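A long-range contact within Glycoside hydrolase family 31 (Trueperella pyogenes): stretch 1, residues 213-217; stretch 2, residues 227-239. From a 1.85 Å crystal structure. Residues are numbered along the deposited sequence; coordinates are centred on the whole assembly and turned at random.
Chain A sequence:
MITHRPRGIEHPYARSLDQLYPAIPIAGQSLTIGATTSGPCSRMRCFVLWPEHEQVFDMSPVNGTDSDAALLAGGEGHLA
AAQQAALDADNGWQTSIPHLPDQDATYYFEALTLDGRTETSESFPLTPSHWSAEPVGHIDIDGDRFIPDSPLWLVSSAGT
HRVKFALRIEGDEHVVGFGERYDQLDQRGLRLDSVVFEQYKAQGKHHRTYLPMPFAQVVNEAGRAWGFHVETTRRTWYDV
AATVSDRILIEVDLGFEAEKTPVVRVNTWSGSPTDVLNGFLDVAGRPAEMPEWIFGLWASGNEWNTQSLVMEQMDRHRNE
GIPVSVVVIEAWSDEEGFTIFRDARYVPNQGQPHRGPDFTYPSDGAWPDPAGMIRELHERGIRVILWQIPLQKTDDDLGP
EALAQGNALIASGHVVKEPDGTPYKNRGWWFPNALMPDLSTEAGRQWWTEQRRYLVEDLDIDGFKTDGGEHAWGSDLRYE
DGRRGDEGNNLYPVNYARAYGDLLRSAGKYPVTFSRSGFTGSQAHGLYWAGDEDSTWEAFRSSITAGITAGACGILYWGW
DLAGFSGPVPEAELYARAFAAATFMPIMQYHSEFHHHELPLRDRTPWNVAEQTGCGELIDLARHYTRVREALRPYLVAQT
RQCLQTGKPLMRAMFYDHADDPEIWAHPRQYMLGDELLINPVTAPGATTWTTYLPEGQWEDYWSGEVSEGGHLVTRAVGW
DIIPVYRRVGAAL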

ATOM      1  N   MET A 213       8.632  -3.191   2.477  1.00 19.10           N
ATOM      2  CA  MET A 213       9.684  -4.095   1.963  1.00 19.68           C
ATOM      3  C   MET A 213      10.590  -4.526   3.110  1.00 19.68           C
ATOM      4  O   MET A 213      10.827  -3.745   4.034  1.00 19.30           O
ATOM      5  N   PRO A 214      11.100  -5.771   3.073  1.00 19.40           N
ATOM      6  CA  PRO A 214      12.005  -6.219   4.129  1.00 19.15           C
ATOM      7  C   PRO A 214      13.458  -5.854   3.808  1.00 19.09           C
ATOM      8  O   PRO A 214      14.318  -6.732   3.693  1.00 18.66           O
ATOM      9  N   PHE A 215      13.712  -4.557   3.720  1.00 18.48           N
ATOM     10  CA  PHE A 215      14.990  -3.996   3.257  1.00 19.29           C
ATOM     11  C   PHE A 215      15.163  -2.635   3.881  1.00 19.44           C
ATOM     12  O   PHE A 215      14.176  -1.892   4.020  1.00 19.17           O
ATOM     13  N   ALA A 216      16.400  -2.294   4.230  1.00 20.38           N
ATOM     14  CA  ALA A 216      16.756  -0.926   4.634  1.00 20.71           C
ATOM     15  C   ALA A 216      18.233  -0.664   4.394  1.00 21.19           C
ATOM     16  O   ALA A 216      19.038  -1.587   4.361  1.00 21.10           O
ATOM     17  N   GLN A 217      18.573   0.603   4.224  1.00 21.41           N
ATOM     18  CA  GLN A 217      19.964   1.029   4.160  1.00 22.42           C
ATOM     19  C   GLN A 217      20.316   1.727   5.459  1.00 21.93           C
ATOM     20  O   GLN A 217      19.445   2.287   6.141  1.00 20.72           O
ATOM     21  N   GLY A 227      23.618  -2.093   3.810  1.00 23.85           N
ATOM     22  CA  GLY A 227      22.177  -2.376   3.796  1.00 22.84           C
ATOM     23  C   GLY A 227      21.922  -3.848   3.881  1.00 22.39           C
ATOM     24  O   GLY A 227      22.850  -4.660   3.754  1.00 22.29           O
ATOM     25  N   PHE A 228      20.662  -4.187   4.105  1.00 21.30           N
ATOM     26  CA  PHE A 228      20.269  -5.576   4.236  1.00 21.56           C
ATOM     27  C   PHE A 228      18.880  -5.795   3.671  1.00 20.77           C
ATOM     28  O   PHE A 228      18.055  -4.885   3.669  1.00 19.37           O
ATOM     29  N   HIS A 229      18.646  -7.022   3.220  1.00 20.93           N
ATOM     30  CA  HIS A 229      17.382  -7.420   2.639  1.00 20.65           C
ATOM     31  C   HIS A 229      17.124  -8.835   3.071  1.00 20.68           C
ATOM     32  O   HIS A 229      17.872  -9.732   2.704  1.00 21.10           O
ATOM     33  N   VAL A 230      16.077  -9.040   3.859  1.00 20.42           N
ATOM     34  CA  VAL A 230      15.699 -10.384   4.237  1.00 20.89           C
ATOM     35  C   VAL A 230      14.952 -10.929   3.006  1.00 21.45           C
ATOM     36  O   VAL A 230      13.904 -10.414   2.658  1.00 19.87           O
ATOM     37  N   GLU A 231      15.512 -11.942   2.345  1.00 22.56           N
ATOM     38  CA  GLU A 231      14.966 -12.425   1.072  1.00 24.42           C
ATOM     39  C   GLU A 231      13.807 -13.387   1.301  1.00 24.06           C
ATOM     40  O   GLU A 231      13.952 -14.604   1.269  1.00 24.01           O
ATOM     41  N   THR A 232      12.640 -12.794   1.539  1.00 23.09           N
ATOM     42  CA  THR A 232      11.435 -13.528   1.862  1.00 22.57           C
ATOM     43  C   THR A 232      10.238 -12.656   1.502  1.00 22.12           C
ATOM     44  O   THR A 232      10.371 -11.422   1.482  1.00 21.39           O
ATOM     45  N   THR A 233       9.104 -13.295   1.229  1.00 21.63           N
ATOM     46  CA  THR A 233       7.801 -12.594   1.149  1.00 21.73           C
ATOM     47  C   THR A 233       6.890 -12.874   2.344  1.00 21.68           C
ATOM     48  O   THR A 233       5.738 -12.428   2.374  1.00 21.76           O
ATOM     49  N   ARG A 234       7.412 -13.571   3.350  1.00 21.84           N
ATOM     50  CA  ARG A 234       6.709 -13.733   4.608  1.00 21.92           C
ATOM     51  C   ARG A 234       6.888 -12.472   5.442  1.00 21.16           C
ATOM     52  O   ARG A 234       7.719 -11.621   5.143  1.00 20.11           O
ATOM     53  N   ARG A 235       6.090 -12.370   6.494  1.00 20.75           N
ATOM     54  CA  ARG A 235       6.108 -11.212   7.359  1.00 20.87           C
ATOM     55  C   ARG A 235       7.420 -11.140   8.126  1.00 21.01           C
ATOM     56  O   ARG A 235       7.976 -12.175   8.503  1.00 21.02           O
ATOM     57  N   THR A 236       7.902  -9.916   8.328  1.00 19.93           N
ATOM     58  CA  THR A 236       9.088  -9.642   9.118  1.00 20.00           C
ATOM     59  C   THR A 236       8.813  -8.473  10.042  1.00 19.87           C
ATOM     60  O   THR A 236       7.977  -7.622   9.743  1.00 19.23           O
ATOM     61  N   TRP A 237       9.527  -8.453  11.163  1.00 19.86           N
ATOM     62  CA  TRP A 237       9.418  -7.407  12.178  1.00 20.02           C
ATOM     63  C   TRP A 237      10.824  -6.867  12.480  1.00 19.99           C
ATOM     64  O   TRP A 237      11.835  -7.613  12.388  1.00 19.96           O
ATOM     65  N   TYR A 238      10.881  -5.587  12.848  1.00 19.57           N
ATOM     66  CA  TYR A 238      12.141  -4.846  13.049  1.00 20.10           C
ATOM     67  C   TYR A 238      12.041  -4.006  14.311  1.00 20.22           C
ATOM     68  O   TYR A 238      11.095  -3.206  14.472  1.00 20.38           O
ATOM     69  N   ASP A 239      12.992  -4.216  15.216  1.00 20.52           N
ATOM     70  CA  ASP A 239      13.200  -3.365  16.383  1.00 21.00           C
ATOM     71  C   ASP A 239      14.504  -2.638  16.100  1.00 20.61           C
ATOM     72  O   ASP A 239      15.604  -3.215  16.225  1.00 20.31           O
TER

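The strongest polar links between the two stretches are backbone hydrogen bonds, and they set the frame for the side chains. Ala 216 and Phe 228 form a reciprocal pair: Ala 216 N donates to Phe 228 O at 3.1 Å, and Phe 228 N donates to Ala 216 O, also at 3.1 Å. Two residues away in each stretch, Val 230 N donates to Pro 214 O at 2.9 Å, the shortest of the three. The two strands are antiparallel, with an angle of 177° between their directions. Two CA-H...O contacts reinforce the ladder, from His 229 CA to Pro 214 O (3.3 Å) and from Phe 215 CA to Phe 228 O (3.2 Å).

No side chain of one stretch hydrogen-bonds to the other, but a polar pair within the second stretch lies at the contact. Tyr 238 OH donates to Thr 236 OG1 at 2.8 Å, and both hydroxyls lie beside the ring of Pro 214. Tyr 238 (chi1 m, -54°) and Thr 236 (chi1 p, 51°) both point toward the first stretch from strand 236-239.

Pro 214, at the corner where the chain turns, contributes the largest covered area, 122 Å² of the 414 Å² buried in total. Its CA-to-CB bond points toward the second stretch, and its ring has a C-gamma endo pucker. Pro 214 CB lies 3.2 Å from Tyr 238 OH and 3.6 Å from Thr 236 OG1, so the aliphatic ring packs closely against the hydroxyl pair. The same CB is 4.3 Å from Val 230 CB, whose side chain (chi1 t) leaves its backbone sideways. Pro 214 CG reaches the loop, 3.7 Å from Thr 232 O, and lies 4.1 Å from His 229 CD2. The proline is therefore packed against residues of the strand that carries Phe 228 and His 229, the following loop and strand 236-239.

Beyond the corner, side chains alternate between the faces of the two-stranded ladder. Phe 215 and His 229, both chi1 t, share one face as a non-hydrogen-bonded pair, their CA atoms 4.2 Å apart. Phe 215 CD1 approaches His 229 CB at 4.2 Å, with that CB at the edge of the phenylalanine ring, while the imidazole presents its own edge to Pro 214 O. His 229 ND1 is hydrogen-bonded elsewhere in the structure. Gln 217 and Gly 227 pair farther along this face, 4.1 Å between Gln 217 CA and Gly 227 CA. A CB on the glycine would lie a tight 3.1 Å from Ala 216 O. The Gln 217 side chain (chi1 p, chi2 off-well at -123°) comes no closer to the second stretch than Gln 217 CB to Gly 227 CA, 4.8 Å, its amide satisfied elsewhere.

On the other face, Phe 228 adopts chi1 p (61°), and the end of its ring comes nearer to the first stretch. Phe 228 CZ consequently meets Ala 216 CB at 4.0 Å, an apolar contact over the reciprocal hydrogen-bonded pair.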

ATOM      1  CB  MET A 213      10.511  -3.417   0.877  1.00 20.51           C
ATOM      2  CG  MET A 213       9.736  -3.090  -0.395  1.00 21.03           C
ATOM      3  SD  MET A 213      10.814  -2.424  -1.654  1.00 22.68           S
ATOM      4  CE  MET A 213       9.636  -1.717  -2.811  1.00 22.59           C
ATOM      5  CB  PRO A 214      11.765  -7.723   4.163  1.00 19.38           C
ATOM      6  CG  PRO A 214      11.461  -8.068   2.719  1.00 19.73           C
ATOM      7  CD  PRO A 214      10.684  -6.887   2.200  1.00 19.57           C
ATOM      8  CB  PHE A 215      15.024  -3.843   1.717  1.00 19.50           C
ATOM      9  CG  PHE A 215      15.992  -2.774   1.225  1.00 19.74           C
ATOM     10  CD1 PHE A 215      17.339  -3.055   1.071  1.00 20.19           C
ATOM     11  CD2 PHE A 215      15.551  -1.493   0.938  1.00 19.67           C
ATOM     12  CE1 PHE A 215      18.227  -2.078   0.654  1.00 20.75           C
ATOM     13  CE2 PHE A 215      16.440  -0.503   0.523  1.00 19.97           C
ATOM     14  CZ  PHE A 215      17.777  -0.809   0.360  1.00 20.57           C
ATOM     15  CB  ALA A 216      16.419  -0.697   6.101  1.00 20.85           C
ATOM     16  CB  GLN A 217      20.250   1.892   2.923  1.00 23.59           C
ATOM     17  CG  GLN A 217      19.493   3.187   2.791  1.00 24.26           C
ATOM     18  CD  GLN A 217      18.710   3.246   1.473  1.00 24.95           C
ATOM     19  OE1 GLN A 217      19.276   3.440   0.393  1.00 26.35           O
ATOM     20  NE2 GLN A 217      17.401   3.060   1.563  1.00 24.70           N
ATOM     21  CB  PHE A 228      20.317  -6.012   5.691  1.00 21.82           C
ATOM     22  CG  PHE A 228      19.393  -5.254   6.586  1.00 22.26           C
ATOM     23  CD1 PHE A 228      19.798  -4.037   7.164  1.00 23.00           C
ATOM     24  CD2 PHE A 228      18.132  -5.762   6.899  1.00 22.45           C
ATOM     25  CE1 PHE A 228      18.945  -3.327   7.983  1.00 23.04           C
ATOM     26  CE2 PHE A 228      17.275  -5.048   7.725  1.00 22.73           C
ATOM     27  CZ  PHE A 228      17.681  -3.828   8.267  1.00 22.56           C
ATOM     28  CB  HIS A 229      17.424  -7.286   1.117  1.00 21.03           C
ATOM     29  CG  HIS A 229      16.316  -8.003   0.396  1.00 21.35           C
ATOM     30  ND1 HIS A 229      16.533  -8.722  -0.753  1.00 21.71           N
ATOM     31  CD2 HIS A 229      14.992  -8.117   0.667  1.00 21.43           C
ATOM     32  CE1 HIS A 229      15.395  -9.236  -1.174  1.00 22.39           C
ATOM     33  NE2 HIS A 229      14.438  -8.877  -0.333  1.00 21.80           N
ATOM     34  CB  VAL A 230      14.805 -10.417   5.495  1.00 21.04           C
ATOM     35  CG1 VAL A 230      14.539 -11.858   5.937  1.00 21.50           C
ATOM     36  CG2 VAL A 230      15.432  -9.618   6.636  1.00 21.01           C
ATOM     37  CB  GLU A 231      16.041 -13.045   0.152  1.00 26.80           C
ATOM     38  CG  GLU A 231      15.589 -13.036  -1.323  1.00 28.76           C
ATOM     39  CD  GLU A 231      16.661 -13.491  -2.294  1.00 31.47           C
ATOM     40  OE1 GLU A 231      16.402 -14.418  -3.074  1.00 36.17           O
ATOM     41  OE2 GLU A 231      17.770 -12.951  -2.293  1.00 32.05           O
ATOM     42  CB  THR A 232      11.366 -13.877   3.358  1.00 22.62           C
ATOM     43  OG1 THR A 232      10.223 -14.712   3.596  1.00 23.03           O
ATOM     44  CG2 THR A 232      11.246 -12.622   4.254  1.00 22.32           C
ATOM     45  CB  THR A 233       7.060 -12.879  -0.179  1.00 21.73           C
ATOM     46  OG1 THR A 233       6.764 -14.276  -0.269  1.00 22.18           O
ATOM     47  CG2 THR A 233       7.918 -12.441  -1.385  1.00 22.13           C
ATOM     48  CB  ARG A 234       7.207 -14.966   5.377  1.00 22.66           C
ATOM     49  CG  ARG A 234       7.114 -16.254   4.580  1.00 23.60           C
ATOM     50  CD  ARG A 234       7.232 -17.501   5.455  1.00 24.31           C
ATOM     51  NE  ARG A 234       7.130 -18.743   4.692  1.00 25.16           N
ATOM     52  CZ  ARG A 234       8.130 -19.349   4.031  1.00 26.47           C
ATOM     53  NH1 ARG A 234       9.364 -18.834   3.978  1.00 26.42           N
ATOM     54  NH2 ARG A 234       7.891 -20.505   3.396  1.00 27.45           N
ATOM     55  CB  ARG A 235       4.940 -11.287   8.317  1.00 21.13           C
ATOM     56  CG  ARG A 235       4.737 -10.053   9.165  1.00 21.19           C
ATOM     57  CD  ARG A 235       3.373 -10.131   9.803  1.00 21.25           C
ATOM     58  NE  ARG A 235       3.015  -8.944  10.576  1.00 21.08           N
ATOM     59  CZ  ARG A 235       1.872  -8.835  11.247  1.00 21.53           C
ATOM     60  NH1 ARG A 235       1.592  -7.729  11.924  1.00 21.39           N
ATOM     61  NH2 ARG A 235       1.008  -9.861  11.283  1.00 22.10           N
ATOM     62  CB  THR A 236      10.318  -9.319   8.241  1.00 19.97           C
ATOM     63  OG1 THR A 236       9.987  -8.305   7.286  1.00 19.48           O
ATOM     64  CG2 THR A 236      10.779 -10.553   7.493  1.00 20.11           C
ATOM     65  CB  TRP A 237       8.826  -7.972  13.459  1.00 20.42           C
ATOM     66  CG  TRP A 237       7.417  -8.482  13.413  1.00 20.52           C
ATOM     67  CD1 TRP A 237       6.303  -7.832  13.867  1.00 21.20           C
ATOM     68  CD2 TRP A 237       6.980  -9.767  12.982  1.00 21.11           C
ATOM     69  NE1 TRP A 237       5.197  -8.625  13.723  1.00 21.17           N
ATOM     70  CE2 TRP A 237       5.584  -9.822  13.182  1.00 21.47           C
ATOM     71  CE3 TRP A 237       7.638 -10.891  12.450  1.00 21.46           C
ATOM     72  CZ2 TRP A 237       4.817 -10.954  12.862  1.00 22.34           C
ATOM     73  CZ3 TRP A 237       6.877 -12.023  12.131  1.00 22.77           C
ATOM     74  CH2 TRP A 237       5.481 -12.046  12.343  1.00 22.70           C
ATOM     75  CB  TYR A 238      12.474  -3.946  11.822  1.00 19.92           C
ATOM     76  CG  TYR A 238      12.491  -4.754  10.554  1.00 20.09           C
ATOM     77  CD1 TYR A 238      13.634  -5.454  10.175  1.00 20.67           C
ATOM     78  CD2 TYR A 238      11.345  -4.892   9.768  1.00 20.28           C
ATOM     79  CE1 TYR A 238      13.631  -6.252   9.044  1.00 21.29           C
ATOM     80  CE2 TYR A 238      11.333  -5.691   8.636  1.00 20.02           C
ATOM     81  CZ  TYR A 238      12.479  -6.368   8.285  1.00 20.51           C
ATOM     82  OH  TYR A 238      12.492  -7.150   7.176  1.00 21.52           O
ATOM     83  CB  ASP A 239      13.278  -4.235  17.639  1.00 22.17           C
ATOM     84  CG  ASP A 239      13.366  -3.436  18.916  1.00 23.13           C
ATOM     85  OD1 ASP A 239      14.117  -2.461  18.995  1.00 23.51           O
ATOM     86  OD2 ASP A 239      12.684  -3.807  19.873  1.00 24.77           O
TER